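Local structure of luciferase-like enzymeAMP-CoA-ligase (Zophobas atratus, 4W8O) at residues Ser84-Ala89 and Gly154-Met159; Ser325-Leu330 and Gly401-Gly406; Asp382-Gly387 and Glu395-Asp400. The protein probably activates carboxylic acids with ATP, and may join them to coenzyme A, as a luciferase-like member of the ANL superfamily. One frame throughout, in Å; residues are numbered along the deposited sequence.

Contact 1 of 3, residues Ser84-Ala89 and Gly154-Met159; sequences SIPLIA and GTFAEM
The ring of F156 reaches across to the first turn of helix 85-92 and ends against I85 and P86, crossing each of these side chains at about a right angle. Its leading atoms are CE1 and CZ. F156 CZ lies 3.9 Å from I85 CB, and F156 CE1 lies 3.9 Å from P86 CD, so one end of the ring bears on two consecutive residues. On I85 it is the CB and CG2 branch that does the touching, with I85 CG2 4.0 Å from F156 CZ, while CG1 and its terminal methyl lead away. The reach of the phenylalanine follows from its first torsion: CG stands anti to the backbone N (chi1 169°), which carries the ring outward from helix 156-159. That helix starts with a capping box. T155 OG1 accepts from E158 N at 3.2 Å, and E158 OE1, met from above its carboxylate plane, accepts in return from T155 N. The buried contact thus joins helix 85-92 to strand 154-155, outermost in the eight-stranded mixed sheet, and the short helix that follows it. R54 of helix 48-64 touches both I85 and F156, and F147 of strand 143-147 packs on P86 and meets the F156 ring.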
ATOM      1  N   SER A  84       7.421   1.363  10.838  1.00 28.78           N
ATOM      2  CA  SER A  84       7.875   0.480   9.762  1.00 29.35           C
ATOM      3  C   SER A  84       9.206  -0.248  10.061  1.00 29.65           C
ATOM      4  O   SER A  84       9.554  -1.206   9.371  1.00 29.95           O
ATOM      5  CB  SER A  84       7.961   1.243   8.429  1.00 29.40           C
ATOM      6  OG  SER A  84       9.025   2.174   8.438  1.00 30.50           O
ATOM      7  N   ILE A  85       9.943   0.181  11.084  1.00 30.20           N
ATOM      8  CA  ILE A  85      11.279  -0.398  11.349  1.00 30.04           C
ATOM      9  C   ILE A  85      11.229  -1.903  11.641  1.00 29.12           C
ATOM     10  O   ILE A  85      11.983  -2.669  11.036  1.00 28.65           O
ATOM     11  CB  ILE A  85      12.022   0.341  12.496  1.00 30.72           C
ATOM     12  CG1 ILE A  85      12.201   1.830  12.168  1.00 31.54           C
ATOM     13  CG2 ILE A  85      13.374  -0.303  12.772  1.00 30.94           C
ATOM     14  CD1 ILE A  85      12.865   2.118  10.833  1.00 31.91           C
ATOM     15  N   PRO A  86      10.342  -2.335  12.564  1.00 29.02           N
ATOM     16  CA  PRO A  86      10.247  -3.768  12.845  1.00 28.12           C
ATOM     17  C   PRO A  86       9.562  -4.586  11.736  1.00 27.46           C
ATOM     18  O   PRO A  86       9.744  -5.805  11.670  1.00 26.28           O
ATOM     19  CB  PRO A  86       9.460  -3.829  14.163  1.00 28.81           C
ATOM     20  CG  PRO A  86       8.743  -2.529  14.271  1.00 29.59           C
ATOM     21  CD  PRO A  86       9.449  -1.526  13.416  1.00 29.14           C
ATOM     22  N   LEU A  87       8.785  -3.923  10.883  1.00 27.14           N
ATOM     23  CA  LEU A  87       8.229  -4.555   9.689  1.00 26.89           C
ATOM     24  C   LEU A  87       9.343  -4.886   8.693  1.00 26.73           C
ATOM     25  O   LEU A  87       9.422  -6.014   8.177  1.00 26.68           O
ATOM     26  CB  LEU A  87       7.181  -3.636   9.049  1.00 27.00           C
ATOM     27  CG  LEU A  87       6.430  -4.223   7.854  1.00 27.30           C
ATOM     28  CD1 LEU A  87       4.970  -3.792   7.876  1.00 27.68           C
ATOM     29  CD2 LEU A  87       7.066  -3.839   6.530  1.00 27.81           C
ATOM     30  N   ILE A  88      10.198  -3.897   8.437  1.00 27.20           N
ATOM     31  CA  ILE A  88      11.374  -4.058   7.575  1.00 27.54           C
ATOM     32  C   ILE A  88      12.275  -5.149   8.133  1.00 27.51           C
ATOM     33  O   ILE A  88      12.746  -6.014   7.395  1.00 26.84           O
ATOM     34  CB  ILE A  88      12.171  -2.732   7.480  1.00 28.33           C
ATOM     35  CG1 ILE A  88      11.384  -1.687   6.681  1.00 28.15           C
ATOM     36  CG2 ILE A  88      13.539  -2.948   6.846  1.00 28.74           C
ATOM     37  CD1 ILE A  88      11.781  -0.259   6.989  1.00 28.98           C
ATOM     38  N   ALA A  89      12.510  -5.088   9.447  1.00 27.84           N
ATOM     39  CA  ALA A  89      13.339  -6.062  10.150  1.00 27.91           C
ATOM     40  C   ALA A  89      12.786  -7.482   9.997  1.00 27.63           C
ATOM     41  O   ALA A  89      13.525  -8.424   9.672  1.00 27.92           O
ATOM     42  CB  ALA A  89      13.434  -5.682  11.625  1.00 28.59           C
ATOM     43  N   GLY A 154       7.461  -6.130  26.367  1.00 38.89           N
ATOM     44  CA  GLY A 154       8.708  -5.624  25.797  1.00 38.56           C
ATOM     45  C   GLY A 154       8.478  -4.300  25.089  1.00 37.51           C
ATOM     46  O   GLY A 154       7.341  -3.913  24.840  1.00 36.54           O
ATOM     47  N   THR A 155       9.563  -3.606  24.773  1.00 38.12           N
ATOM     48  CA  THR A 155       9.480  -2.293  24.133  1.00 38.78           C
ATOM     49  C   THR A 155      10.278  -2.272  22.843  1.00 38.21           C
ATOM     50  O   THR A 155      11.215  -3.055  22.672  1.00 38.46           O
ATOM     51  CB  THR A 155      10.036  -1.190  25.047  1.00 40.19           C
ATOM     52  OG1 THR A 155      11.433  -1.415  25.272  1.00 41.38           O
ATOM     53  CG2 THR A 155       9.313  -1.184  26.371  1.00 41.34           C
ATOM     54  N   PHE A 156       9.909  -1.364  21.948  1.00 37.60           N
ATOM     55  CA  PHE A 156      10.620  -1.191  20.690  1.00 37.38           C
ATOM     56  C   PHE A 156      12.063  -0.743  20.932  1.00 39.54           C
ATOM     57  O   PHE A 156      12.987  -1.214  20.269  1.00 39.81           O
ATOM     58  CB  PHE A 156       9.892  -0.181  19.792  1.00 36.44           C
ATOM     59  CG  PHE A 156      10.688   0.242  18.592  1.00 36.59           C
ATOM     60  CD1 PHE A 156      10.860  -0.619  17.517  1.00 35.97           C
ATOM     61  CD2 PHE A 156      11.285   1.491  18.546  1.00 37.90           C
ATOM     62  CE1 PHE A 156      11.606  -0.235  16.412  1.00 36.25           C
ATOM     63  CE2 PHE A 156      12.030   1.881  17.447  1.00 39.05           C
ATOM     64  CZ  PHE A 156      12.187   1.017  16.374  1.00 37.75           C
ATOM     65  N   ALA A 157      12.246   0.165  21.884  1.00 41.91           N
ATOM     66  CA  ALA A 157      13.575   0.656  22.257  1.00 44.15           C
ATOM     67  C   ALA A 157      14.529  -0.480  22.645  1.00 45.27           C
ATOM     68  O   ALA A 157      15.716  -0.431  22.316  1.00 46.67           O
ATOM     69  CB  ALA A 157      13.462   1.661  23.393  1.00 45.50           C
ATOM     70  N   GLU A 158      14.009  -1.493  23.337  1.00 45.16           N
ATOM     71  CA  GLU A 158      14.793  -2.689  23.669  1.00 45.74           C
ATOM     72  C   GLU A 158      15.210  -3.473  22.427  1.00 44.95           C
ATOM     73  O   GLU A 158      16.330  -3.993  22.371  1.00 46.52           O
ATOM     74  CB  GLU A 158      14.009  -3.614  24.597  1.00 45.96           C
ATOM     75  CG  GLU A 158      14.011  -3.159  26.044  1.00 48.67           C
ATOM     76  CD  GLU A 158      12.888  -3.761  26.873  1.00 48.65           C
ATOM     77  OE1 GLU A 158      12.203  -4.701  26.415  1.00 47.92           O
ATOM     78  OE2 GLU A 158      12.697  -3.280  28.004  1.00 51.41           O
ATOM     79  N   MET A 159      14.311  -3.568  21.446  1.00 42.35           N
ATOM     80  CA  MET A 159      14.595  -4.293  20.200  1.00 41.64           C
ATOM     81  C   MET A 159      15.667  -3.611  19.331  1.00 42.03           C
ATOM     82  O   MET A 159      16.284  -4.268  18.493  1.00 42.29           O
ATOM     83  CB  MET A 159      13.309  -4.491  19.371  1.00 40.37           C
ATOM     84  CG  MET A 159      12.254  -5.391  19.998  1.00 39.45           C
ATOM     85  SD  MET A 159      12.843  -7.068  20.341  1.00 41.49           S
ATOM     86  CE  MET A 159      12.981  -7.707  18.673  1.00 41.15           C
TER

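Contact 2 of 3, residues Ser325-Leu330 and Gly401-Gly406; sequences SEIGLL and GFLKTG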
ATOM      1  N   SER A 325      -6.508  -4.484  -2.927  1.00 29.94           N
ATOM      2  CA  SER A 325      -5.494  -5.162  -2.131  1.00 29.83           C
ATOM      3  C   SER A 325      -5.020  -6.427  -2.795  1.00 29.29           C
ATOM      4  O   SER A 325      -3.861  -6.811  -2.645  1.00 28.80           O
ATOM      5  CB  SER A 325      -6.044  -5.490  -0.748  1.00 30.16           C
ATOM      6  OG  SER A 325      -6.493  -4.298  -0.139  1.00 30.15           O
ATOM      7  N   GLU A 326      -5.917  -7.056  -3.548  1.00 29.29           N
ATOM      8  CA  GLU A 326      -5.648  -8.347  -4.172  1.00 29.51           C
ATOM      9  C   GLU A 326      -4.620  -8.306  -5.306  1.00 28.86           C
ATOM     10  O   GLU A 326      -4.135  -9.361  -5.724  1.00 29.17           O
ATOM     11  CB  GLU A 326      -6.946  -8.952  -4.720  1.00 30.09           C
ATOM     12  CG  GLU A 326      -7.907  -9.474  -3.669  1.00 30.63           C
ATOM     13  CD  GLU A 326      -8.786  -8.407  -3.045  1.00 30.26           C
ATOM     14  OE1 GLU A 326      -8.620  -7.199  -3.324  1.00 29.28           O
ATOM     15  OE2 GLU A 326      -9.654  -8.796  -2.254  1.00 30.78           O
ATOM     16  N   ILE A 327      -4.310  -7.117  -5.817  1.00 28.40           N
ATOM     17  CA  ILE A 327      -3.487  -6.993  -7.040  1.00 29.05           C
ATOM     18  C   ILE A 327      -2.778  -5.644  -7.233  1.00 28.96           C
ATOM     19  O   ILE A 327      -1.973  -5.510  -8.146  1.00 29.20           O
ATOM     20  CB  ILE A 327      -4.346  -7.284  -8.291  1.00 29.44           C
ATOM     21  CG1 ILE A 327      -3.475  -7.593  -9.516  1.00 30.00           C
ATOM     22  CG2 ILE A 327      -5.311  -6.131  -8.552  1.00 29.54           C
ATOM     23  CD1 ILE A 327      -4.226  -8.305 -10.622  1.00 30.75           C
ATOM     24  N   GLY A 328      -3.048  -4.663  -6.375  1.00 28.90           N
ATOM     25  CA  GLY A 328      -2.449  -3.344  -6.513  1.00 29.22           C
ATOM     26  C   GLY A 328      -3.165  -2.518  -7.571  1.00 30.60           C
ATOM     27  O   GLY A 328      -4.375  -2.653  -7.770  1.00 30.46           O
ATOM     28  N   LEU A 329      -2.407  -1.668  -8.251  1.00 31.87           N
ATOM     29  CA  LEU A 329      -2.950  -0.699  -9.194  1.00 33.44           C
ATOM     30  C   LEU A 329      -3.355  -1.363 -10.514  1.00 33.91           C
ATOM     31  O   LEU A 329      -2.564  -2.079 -11.119  1.00 33.60           O
ATOM     32  CB  LEU A 329      -1.911   0.399  -9.437  1.00 34.70           C
ATOM     33  CG  LEU A 329      -2.345   1.719 -10.063  1.00 35.74           C
ATOM     34  CD1 LEU A 329      -3.585   2.292  -9.405  1.00 35.32           C
ATOM     35  CD2 LEU A 329      -1.189   2.705  -9.961  1.00 36.59           C
ATOM     36  N   LEU A 330      -4.594  -1.122 -10.939  1.00 34.29           N
ATOM     37  CA  LEU A 330      -5.184  -1.782 -12.106  1.00 35.52           C
ATOM     38  C   LEU A 330      -5.363  -0.853 -13.297  1.00 36.16           C
ATOM     39  O   LEU A 330      -5.171  -1.260 -14.446  1.00 36.61           O
ATOM     40  CB  LEU A 330      -6.540  -2.381 -11.734  1.00 35.99           C
ATOM     41  CG  LEU A 330      -6.472  -3.635 -10.870  1.00 36.35           C
ATOM     42  CD1 LEU A 330      -7.882  -4.109 -10.546  1.00 37.05           C
ATOM     43  CD2 LEU A 330      -5.655  -4.725 -11.564  1.00 37.43           C
ATOM     44  N   GLY A 401      -8.007 -17.994 -15.003  1.00 39.74           N
ATOM     45  CA  GLY A 401      -7.105 -17.494 -13.960  1.00 37.53           C
ATOM     46  C   GLY A 401      -7.156 -15.990 -13.729  1.00 37.09           C
ATOM     47  O   GLY A 401      -6.220 -15.424 -13.164  1.00 35.86           O
ATOM     48  N   PHE A 402      -8.237 -15.335 -14.166  1.00 36.71           N
ATOM     49  CA  PHE A 402      -8.393 -13.891 -13.966  1.00 36.48           C
ATOM     50  C   PHE A 402      -9.058 -13.652 -12.627  1.00 35.92           C
ATOM     51  O   PHE A 402      -9.991 -14.363 -12.273  1.00 36.38           O
ATOM     52  CB  PHE A 402      -9.275 -13.263 -15.042  1.00 37.15           C
ATOM     53  CG  PHE A 402      -8.572 -12.983 -16.346  1.00 37.40           C
ATOM     54  CD1 PHE A 402      -8.081 -14.020 -17.131  1.00 38.37           C
ATOM     55  CD2 PHE A 402      -8.443 -11.678 -16.807  1.00 37.07           C
ATOM     56  CE1 PHE A 402      -7.455 -13.761 -18.346  1.00 39.91           C
ATOM     57  CE2 PHE A 402      -7.815 -11.411 -18.016  1.00 38.83           C
ATOM     58  CZ  PHE A 402      -7.318 -12.452 -18.787  1.00 39.33           C
ATOM     59  N   LEU A 403      -8.585 -12.646 -11.894  1.00 36.21           N
ATOM     60  CA  LEU A 403      -9.214 -12.221 -10.640  1.00 36.26           C
ATOM     61  C   LEU A 403     -10.536 -11.522 -10.946  1.00 37.13           C
ATOM     62  O   LEU A 403     -10.586 -10.606 -11.764  1.00 37.57           O
ATOM     63  CB  LEU A 403      -8.297 -11.267  -9.862  1.00 35.61           C
ATOM     64  CG  LEU A 403      -8.851 -10.613  -8.581  1.00 36.07           C
ATOM     65  CD1 LEU A 403      -8.961 -11.622  -7.439  1.00 35.69           C
ATOM     66  CD2 LEU A 403      -7.988  -9.430  -8.159  1.00 35.84           C
ATOM     67  N   LYS A 404     -11.599 -11.953 -10.280  1.00 38.04           N
ATOM     68  CA  LYS A 404     -12.893 -11.277 -10.369  1.00 39.97           C
ATOM     69  C   LYS A 404     -12.852 -10.096  -9.407  1.00 38.73           C
ATOM     70  O   LYS A 404     -12.700 -10.296  -8.210  1.00 38.81           O
ATOM     71  CB  LYS A 404     -14.016 -12.238  -9.984  1.00 41.26           C
ATOM     72  CG  LYS A 404     -14.061 -13.510 -10.822  1.00 42.28           C
ATOM     73  CD  LYS A 404     -15.073 -14.483 -10.245  1.00 44.25           C
ATOM     74  CE  LYS A 404     -14.999 -15.837 -10.916  1.00 46.42           C
ATOM     75  NZ  LYS A 404     -15.679 -16.873 -10.084  1.00 48.37           N
ATOM     76  N   THR A 405     -12.952  -8.872  -9.922  1.00 37.86           N
ATOM     77  CA  THR A 405     -12.812  -7.684  -9.075  1.00 38.11           C
ATOM     78  C   THR A 405     -14.040  -7.428  -8.212  1.00 38.58           C
ATOM     79  O   THR A 405     -13.973  -6.654  -7.253  1.00 39.36           O
ATOM     80  CB  THR A 405     -12.582  -6.399  -9.886  1.00 38.20           C
ATOM     81  OG1 THR A 405     -13.722  -6.153 -10.721  1.00 38.64           O
ATOM     82  CG2 THR A 405     -11.308  -6.494 -10.714  1.00 37.99           C
ATOM     83  N   GLY A 406     -15.162  -8.045  -8.567  1.00 38.02           N
ATOM     84  CA  GLY A 406     -16.428  -7.761  -7.903  1.00 38.78           C
ATOM     85  C   GLY A 406     -17.033  -6.430  -8.306  1.00 38.40           C
ATOM     86  O   GLY A 406     -18.019  -5.994  -7.705  1.00 40.07           O
TER
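A classic beta bulge, in which I327 and G328 both face M324, marks the turn into strand 328-332 of the large mixed sheet, and here that turn packs on strand 403-411 of the five-stranded antiparallel sheet. The contact is therefore a sheet-to-sheet junction, made by side chains with no hydrogen bond across it. L403 carries most of it. Its CG is anti to the backbone N (chi1 174°), and the CD2 branch is the one that arrives, 3.6 Å from E326 CB and 4.2 Å from I327 CB. One methyl thus touches the roots of two neighbouring side chains. V379 of strand 367-380 touches I327, L330 and L403 and so fills in the same apolar seam.

E326 has a double role. While its CB packs on the leucine, its chain bends at chi2 (82°) and the carboxylate turns to the pocket, where OE1 is hydrogen-bonded to a bound polyethylene glycol fragment, probably from the crystallisation liquor. S325, G328 and L329 line the same pocket, a position consistent with the substrate-binding region of ANL enzymes. Such molecules often mark pockets, but this one does not identify the natural substrate.

Farther along, T405 uses its two branches differently. OG1 is held by the carbonyl of L377 and by the backbone N of D407, while the methyl CG2 meets L330. The L330 and T405 side chains run antiparallel alongside one another, and L330 CD1 comes to 4.2 Å from T405 CG2.

Contact 3 of 3, residues Asp382-Gly387 and Glu395-Asp400; sequences DAMMTG and ECFDGD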
ATOM      1  N   ASP A 382       1.047 -10.647 -12.769  1.00 32.87           N
ATOM      2  CA  ASP A 382       1.973 -11.263 -11.829  1.00 33.09           C
ATOM      3  C   ASP A 382       1.925 -10.610 -10.448  1.00 31.56           C
ATOM      4  O   ASP A 382       2.598 -11.083  -9.541  1.00 30.91           O
ATOM      5  CB  ASP A 382       3.408 -11.188 -12.363  1.00 34.59           C
ATOM      6  CG  ASP A 382       3.650 -12.104 -13.544  1.00 36.26           C
ATOM      7  OD1 ASP A 382       2.772 -12.938 -13.887  1.00 37.36           O
ATOM      8  OD2 ASP A 382       4.746 -11.988 -14.124  1.00 38.19           O
ATOM      9  N   ALA A 383       1.136  -9.536 -10.297  1.00 30.69           N
ATOM     10  CA  ALA A 383       0.944  -8.850  -9.013  1.00 29.99           C
ATOM     11  C   ALA A 383      -0.218  -9.430  -8.212  1.00 29.88           C
ATOM     12  O   ALA A 383      -0.533  -8.948  -7.132  1.00 29.08           O
ATOM     13  CB  ALA A 383       0.701  -7.364  -9.246  1.00 29.79           C
ATOM     14  N   MET A 384      -0.853 -10.457  -8.749  1.00 30.97           N
ATOM     15  CA  MET A 384      -2.025 -11.064  -8.140  1.00 31.81           C
ATOM     16  C   MET A 384      -1.657 -11.822  -6.863  1.00 30.55           C
ATOM     17  O   MET A 384      -0.606 -12.468  -6.791  1.00 29.07           O
ATOM     18  CB  MET A 384      -2.634 -12.051  -9.138  1.00 34.51           C
ATOM     19  CG  MET A 384      -4.147 -12.067  -9.194  1.00 36.88           C
ATOM     20  SD  MET A 384      -4.707 -12.521 -10.857  1.00 39.96           S
ATOM     21  CE  MET A 384      -3.722 -13.990 -11.177  1.00 40.18           C
ATOM     22  N   MET A 385      -2.540 -11.748  -5.871  1.00 29.62           N
ATOM     23  CA  MET A 385      -2.427 -12.556  -4.650  1.00 29.51           C
ATOM     24  C   MET A 385      -2.311 -14.040  -4.976  1.00 29.73           C
ATOM     25  O   MET A 385      -2.883 -14.512  -5.967  1.00 29.50           O
ATOM     26  CB  MET A 385      -3.636 -12.342  -3.740  1.00 29.72           C
ATOM     27  CG  MET A 385      -4.972 -12.800  -4.309  1.00 31.16           C
ATOM     28  SD  MET A 385      -6.290 -12.779  -3.074  1.00 33.11           S
ATOM     29  CE  MET A 385      -7.638 -13.434  -4.056  1.00 33.65           C
ATOM     30  N   THR A 386      -1.580 -14.760  -4.127  1.00 29.07           N
ATOM     31  CA  THR A 386      -1.414 -16.198  -4.285  1.00 30.20           C
ATOM     32  C   THR A 386      -2.603 -16.986  -3.741  1.00 30.40           C
ATOM     33  O   THR A 386      -2.804 -18.119  -4.142  1.00 31.22           O
ATOM     34  CB  THR A 386      -0.130 -16.711  -3.596  1.00 30.34           C
ATOM     35  OG1 THR A 386      -0.117 -16.291  -2.227  1.00 29.76           O
ATOM     36  CG2 THR A 386       1.080 -16.174  -4.289  1.00 30.40           C
ATOM     37  N   GLY A 387      -3.380 -16.398  -2.838  1.00 29.45           N
ATOM     38  CA  GLY A 387      -4.500 -17.105  -2.214  1.00 30.39           C
ATOM     39  C   GLY A 387      -4.787 -16.548  -0.838  1.00 30.06           C
ATOM     40  O   GLY A 387      -4.276 -15.481  -0.491  1.00 28.99           O
ATOM     41  N   GLU A 395     -12.844 -19.415  -5.784  1.00 37.97           N
ATOM     42  CA  GLU A 395     -13.903 -18.741  -6.536  1.00 38.55           C
ATOM     43  C   GLU A 395     -13.618 -17.277  -6.836  1.00 37.68           C
ATOM     44  O   GLU A 395     -14.365 -16.656  -7.602  1.00 37.26           O
ATOM     45  CB  GLU A 395     -15.251 -18.879  -5.830  1.00 40.50           C
ATOM     46  CG  GLU A 395     -15.847 -20.272  -5.960  1.00 42.28           C
ATOM     47  CD  GLU A 395     -17.355 -20.312  -5.766  1.00 45.20           C
ATOM     48  OE1 GLU A 395     -18.035 -19.267  -5.907  1.00 44.41           O
ATOM     49  OE2 GLU A 395     -17.867 -21.412  -5.480  1.00 48.05           O
ATOM     50  N   CYS A 396     -12.549 -16.734  -6.249  1.00 35.24           N
ATOM     51  CA  CYS A 396     -12.045 -15.411  -6.623  1.00 34.11           C
ATOM     52  C   CYS A 396     -11.467 -15.357  -8.053  1.00 34.47           C
ATOM     53  O   CYS A 396     -11.273 -14.268  -8.593  1.00 33.84           O
ATOM     54  CB  CYS A 396     -10.945 -14.965  -5.660  1.00 33.74           C
ATOM     55  SG  CYS A 396     -11.416 -14.928  -3.920  1.00 33.09           S
ATOM     56  N   PHE A 397     -11.164 -16.512  -8.645  1.00 34.63           N
ATOM     57  CA  PHE A 397     -10.544 -16.558  -9.969  1.00 35.39           C
ATOM     58  C   PHE A 397     -11.417 -17.339 -10.945  1.00 36.98           C
ATOM     59  O   PHE A 397     -11.999 -18.363 -10.577  1.00 37.46           O
ATOM     60  CB  PHE A 397      -9.154 -17.199  -9.889  1.00 35.61           C
ATOM     61  CG  PHE A 397      -8.265 -16.581  -8.844  1.00 35.16           C
ATOM     62  CD1 PHE A 397      -7.480 -15.480  -9.143  1.00 34.65           C
ATOM     63  CD2 PHE A 397      -8.220 -17.102  -7.564  1.00 34.84           C
ATOM     64  CE1 PHE A 397      -6.661 -14.911  -8.182  1.00 35.02           C
ATOM     65  CE2 PHE A 397      -7.405 -16.534  -6.595  1.00 35.54           C
ATOM     66  CZ  PHE A 397      -6.620 -15.437  -6.904  1.00 34.68           C
ATOM     67  N   ASP A 398     -11.499 -16.859 -12.186  1.00 37.44           N
ATOM     68  CA  ASP A 398     -12.354 -17.494 -13.191  1.00 39.28           C
ATOM     69  C   ASP A 398     -11.582 -18.592 -13.928  1.00 40.54           C
ATOM     70  O   ASP A 398     -10.433 -18.883 -13.586  1.00 39.90           O
ATOM     71  CB  ASP A 398     -12.966 -16.448 -14.143  1.00 39.22           C
ATOM     72  CG  ASP A 398     -11.963 -15.863 -15.139  1.00 39.83           C
ATOM     73  OD1 ASP A 398     -10.877 -16.447 -15.375  1.00 39.55           O
ATOM     74  OD2 ASP A 398     -12.283 -14.795 -15.702  1.00 39.66           O
ATOM     75  N   GLY A 399     -12.212 -19.193 -14.932  1.00 42.52           N
ATOM     76  CA  GLY A 399     -11.629 -20.328 -15.654  1.00 43.63           C
ATOM     77  C   GLY A 399     -10.290 -20.068 -16.323  1.00 43.80           C
ATOM     78  O   GLY A 399      -9.509 -21.000 -16.523  1.00 44.94           O
ATOM     79  N   ASP A 400     -10.024 -18.811 -16.676  1.00 43.79           N
ATOM     80  CA  ASP A 400      -8.755 -18.422 -17.300  1.00 44.01           C
ATOM     81  C   ASP A 400      -7.757 -17.817 -16.301  1.00 41.24           C
ATOM     82  O   ASP A 400      -6.772 -17.199 -16.707  1.00 40.73           O
ATOM     83  CB  ASP A 400      -9.020 -17.431 -18.442  1.00 45.84           C
ATOM     84  CG  ASP A 400      -9.783 -18.055 -19.600  1.00 49.70           C
ATOM     85  OD1 ASP A 400      -9.605 -19.257 -19.873  1.00 52.17           O
ATOM     86  OD2 ASP A 400     -10.556 -17.334 -20.261  1.00 52.46           O
TER
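Apolar contacts come first between M384, M385 and the pair C396 and F397, and the F397 ring is their common partner. M385 brings its terminal methyl: M385 CE is 3.6 Å from F397 CZ, in an oblique approach, and 4.0 Å from C396 CB, so the methyl sits where both residues can be touched. Its torsions explain the reach. CG lies between the backbone N and the carbonyl carbon (chi1 64°), and beyond CG the chain is extended, which swings the methyl nearer the opposite loop. M384 instead comes in the plane of the ring, its CG at the edge, 3.9 Å from F397 CE1. L403 of strand 403-411 packs on M384, M385 and F397.

A second kind is the Met-aromatic contact. M384 SD stands 5.3 Å from the centroid of the F397 ring and 82° off its normal, so the sulfur too is at the rim, where the slightly positive ring hydrogens can interact favourably with the polarisable sulfur.

Polar bonds act within 395-400. D398 forms an Asx turn, its OD1 accepting from D400 N at 2.8 Å, from above the carboxylate plane. The same OD1 accepts from F402 N, while OD2 makes salt bridges to K359 and R378.

Across the loops, then, the joining is by dispersion and a sulfur-edge contact, without a hydrogen bond; the directional bonds go to shaping the turn that follows F397. Both methionines meet the ring through carbon and, for M384, sulfur, and the aspartate's several partners probably favour its charged form.

How the contacts relate
From the N terminus, contact 1 closes first, over a loop of 64 residues, and ties helix 85-92 to strand 154-155 and helix 156-159 at the edge of the eight-stranded mixed sheet. It is complete before contact 2 opens at S325, and the centres of the two lie 32 Å apart on opposite sides of the chain's centre. Contact 2 spans 70 residues, and contact 3, closing just seven, is nested inside it. These two touch: K404 NZ lies 2.8 Å from E395 O, and E326 O 2.9 Å from M385 N, both probable hydrogen bonds. Together they join the nine-stranded mixed sheet, the antiparallel sheet and the loops flanking strand 387-388.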